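PHOX (Pseudomonas fluorescens, PDB 4ALF) catalyses the hydrolysis of phosphate monoesters at alkaline pH as a calcium-binding phosphatase, probably on a beta-propeller scaffold with its metal cluster near the central channel. Local coordinates at residues L492-S497 with G530-G535. Sequence-based numbering, arbitrary orientation.
Sequences LTDGDS and GCEVTG. With CA (calcium ion), chain F; CA (calcium ion), chain E.
Two of the calcium ions of the metal cluster in this PhoX phosphatase, a member of the beta-propeller clan, are held where D494 and E532 meet. OD2 of D494 bridges the pair, 2.4 Å from the chain F calcium and 2.5 Å from the chain E calcium. E532 grips the chain F ion with both carboxylate oxygens, unevenly: OE1 at 2.4 Å, OE2 at 2.7 Å. The two carboxylates stack, planes 29° apart, and D494 OD1 lies 3.0 Å from E532 OE1; the shared calcium probably offsets the repulsion. With CG anti to the backbone N (chi1 174°), D494 sends its carboxylate to the metals, while OD1 accepts a bond from a water that also ligates the chain F ion. Behind the site, V533 N donates to T493 O (3.3 Å, 164° at the hydrogen), and L492 CG packs on V533 CG1 at 4.1 Å. D479 and E387 share the chain E calcium, and H551 hydrogen-bonds E532 OE1. The contact thus joins the end of strand 489-493, which lies between 478-483 and 510-514, to the start of strand 532-538, the edge strand of the neighbouring antiparallel sheet, beside 544-550.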
ATOM      1  N   LEU A 492       7.815  -8.445  -0.983  1.00  5.12           N
ATOM      2  CA  LEU A 492       6.610  -9.173  -0.620  1.00  4.96           C
ATOM      3  C   LEU A 492       5.754  -9.368  -1.859  1.00  5.60           C
ATOM      4  O   LEU A 492       5.672  -8.454  -2.693  1.00  7.92           O
ATOM      5  CB  LEU A 492       5.833  -8.367   0.413  1.00  5.92           C
ATOM      6  CG  LEU A 492       6.445  -8.244   1.812  1.00  7.21           C
ATOM      7  CD1 LEU A 492       7.701  -7.399   1.859  1.00  7.70           C
ATOM      8  CD2 LEU A 492       5.426  -7.630   2.766  1.00  7.20           C
ATOM      9  N   THR A 493       5.134 -10.532  -2.024  1.00  5.33           N
ATOM     10  CA  THR A 493       4.430 -10.784  -3.272  1.00  6.08           C
ATOM     11  C   THR A 493       2.912 -10.865  -3.145  1.00  5.56           C
ATOM     12  O   THR A 493       2.338 -11.352  -2.162  1.00  5.70           O
ATOM     13  CB  THR A 493       4.970 -12.022  -4.055  1.00  6.69           C
ATOM     14  OG1 THR A 493       4.487 -13.267  -3.499  1.00  7.59           O
ATOM     15  CG2 THR A 493       6.486 -12.034  -4.041  1.00  6.81           C
ATOM     16  N   ASP A 494       2.244 -10.456  -4.212  1.00  6.09           N
ATOM     17  CA  ASP A 494       0.800 -10.501  -4.363  1.00  6.09           C
ATOM     18  C   ASP A 494       0.495 -10.944  -5.784  1.00  6.54           C
ATOM     19  O   ASP A 494       0.009 -10.180  -6.609  1.00  7.78           O
ATOM     20  CB  ASP A 494       0.170  -9.129  -4.123  1.00  6.54           C
ATOM     21  CG  ASP A 494      -1.307  -9.099  -4.410  1.00  7.38           C
ATOM     22  OD1 ASP A 494      -1.958 -10.160  -4.343  1.00  8.70           O
ATOM     23  OD2 ASP A 494      -1.871  -8.020  -4.725  1.00  6.65           O
ATOM     24  N   GLY A 495       0.780 -12.201  -6.074  1.00  6.00           N
ATOM     25  CA  GLY A 495       0.672 -12.711  -7.416  1.00  6.92           C
ATOM     26  C   GLY A 495      -0.208 -13.920  -7.494  1.00  7.91           C
ATOM     27  O   GLY A 495      -0.927 -14.287  -6.568  1.00  9.40           O
ATOM     28  N   ASP A 496      -0.114 -14.553  -8.640  1.00  7.72           N
ATOM     29  CA  ASP A 496      -0.845 -15.770  -8.935  1.00  8.72           C
ATOM     30  C   ASP A 496      -0.225 -16.909  -8.101  1.00  9.29           C
ATOM     31  O   ASP A 496       0.995 -17.115  -8.127  1.00 11.94           O
ATOM     32  CB  ASP A 496      -0.751 -16.040 -10.424  1.00  9.74           C
ATOM     33  CG  ASP A 496      -1.637 -17.180 -10.852  1.00 12.35           C
ATOM     34  OD1 ASP A 496      -1.403 -18.294 -10.347  1.00 15.76           O
ATOM     35  OD2 ASP A 496      -2.525 -16.962 -11.705  1.00 15.71           O
ATOM     36  N   SER A 497      -1.072 -17.590  -7.325  1.00  8.71           N
ATOM     37  CA  SER A 497      -0.634 -18.680  -6.447  0.50  9.82           C
ATOM     38  C   SER A 497      -1.062 -20.045  -6.965  1.00  9.93           C
ATOM     39  O   SER A 497      -1.123 -21.018  -6.206  1.00 10.64           O
ATOM     40  CB  SER A 497      -1.206 -18.479  -5.056  0.50 12.35           C
ATOM     41  OG  SER A 497      -0.819 -17.220  -4.576  0.50 12.74           O
ATOM     42  N   GLY A 530      -4.175 -18.950  -0.478  1.00  6.86           N
ATOM     43  CA  GLY A 530      -5.110 -17.915  -0.891  1.00  6.71           C
ATOM     44  C   GLY A 530      -4.792 -16.520  -0.388  1.00  7.07           C
ATOM     45  O   GLY A 530      -5.534 -15.588  -0.687  1.00  8.54           O
ATOM     46  N   CYS A 531      -3.712 -16.385   0.370  1.00  5.86           N
ATOM     47  CA  CYS A 531      -3.307 -15.077   0.895  1.00  6.33           C
ATOM     48  C   CYS A 531      -2.438 -14.293  -0.074  1.00  6.67           C
ATOM     49  O   CYS A 531      -1.937 -14.837  -1.067  1.00  7.36           O
ATOM     50  CB  CYS A 531      -2.507 -15.225   2.201  1.00  7.18           C
ATOM     51  SG  CYS A 531      -0.721 -15.590   2.028  1.00  7.84           S
ATOM     52  N   GLU A 532      -2.222 -13.019   0.235  1.00  5.61           N
ATOM     53  CA  GLU A 532      -1.042 -12.302  -0.232  1.00  5.68           C
ATOM     54  C   GLU A 532      -0.249 -11.913   1.008  1.00  5.32           C
ATOM     55  O   GLU A 532      -0.798 -11.842   2.113  1.00  6.61           O
ATOM     56  CB  GLU A 532      -1.372 -11.092  -1.121  1.00  5.59           C
ATOM     57  CG  GLU A 532      -2.119  -9.972  -0.426  1.00  6.21           C
ATOM     58  CD  GLU A 532      -2.657  -8.969  -1.436  1.00  6.32           C
ATOM     59  OE1 GLU A 532      -3.700  -9.255  -2.031  1.00  6.75           O
ATOM     60  OE2 GLU A 532      -1.986  -7.943  -1.661  1.00  6.52           O
ATOM     61  N   VAL A 533       1.039 -11.666   0.808  1.00  5.45           N
ATOM     62  CA  VAL A 533       1.933 -11.268   1.856  1.00  5.49           C
ATOM     63  C   VAL A 533       2.092  -9.755   1.712  1.00  5.38           C
ATOM     64  O   VAL A 533       2.481  -9.277   0.638  1.00  5.95           O
ATOM     65  CB  VAL A 533       3.275 -12.025   1.734  1.00  6.32           C
ATOM     66  CG1 VAL A 533       4.233 -11.515   2.770  1.00  6.45           C
ATOM     67  CG2 VAL A 533       3.025 -13.536   1.889  1.00  6.52           C
ATOM     68  N   THR A 534       1.773  -8.980   2.755  1.00  5.62           N
ATOM     69  CA  THR A 534       1.732  -7.516   2.618  1.00  6.34           C
ATOM     70  C   THR A 534       1.846  -6.898   3.988  1.00  6.18           C
ATOM     71  O   THR A 534       1.359  -7.462   4.964  1.00  6.52           O
ATOM     72  CB  THR A 534       0.459  -7.115   1.859  1.00  7.07           C
ATOM     73  OG1 THR A 534       0.532  -5.725   1.538  1.00  8.57           O
ATOM     74  CG2 THR A 534      -0.822  -7.471   2.620  1.00  7.01           C
ATOM     75  N   GLY A 535       2.487  -5.738   4.059  1.00  5.20           N
ATOM     76  CA  GLY A 535       2.745  -5.078   5.319  1.00  5.62           C
ATOM     77  C   GLY A 535       4.038  -5.562   5.906  1.00  5.58           C
ATOM     78  O   GLY A 535       4.242  -6.775   6.070  1.00  6.51           O
TER
HETATM   79 CA    CA F1592      -3.889  -7.440  -3.553  0.99  7.20          CA
HETATM   80 CA    CA E1591      -0.966  -5.962  -5.695  1.00  6.55          CA
HETATM   81  O   HOH W   1       0.189  -7.410  -7.115  1.00  7.64           O
HETATM   82  O   HOH W   2      -4.499  -9.239  -5.193  1.00 13.67           O
HETATM   83  O   HOH W   3      -3.008 -16.582  -3.000  1.00 15.55           O
HETATM   84  O   HOH W   4      -2.939  -6.582  -7.131  1.00  9.42           O
HETATM   85  O   HOH W   5      -6.356  -7.885  -3.377  1.00 12.12           O
HETATM   86  O   HOH W   6      -4.525  -6.347  -1.547  1.00  6.21           O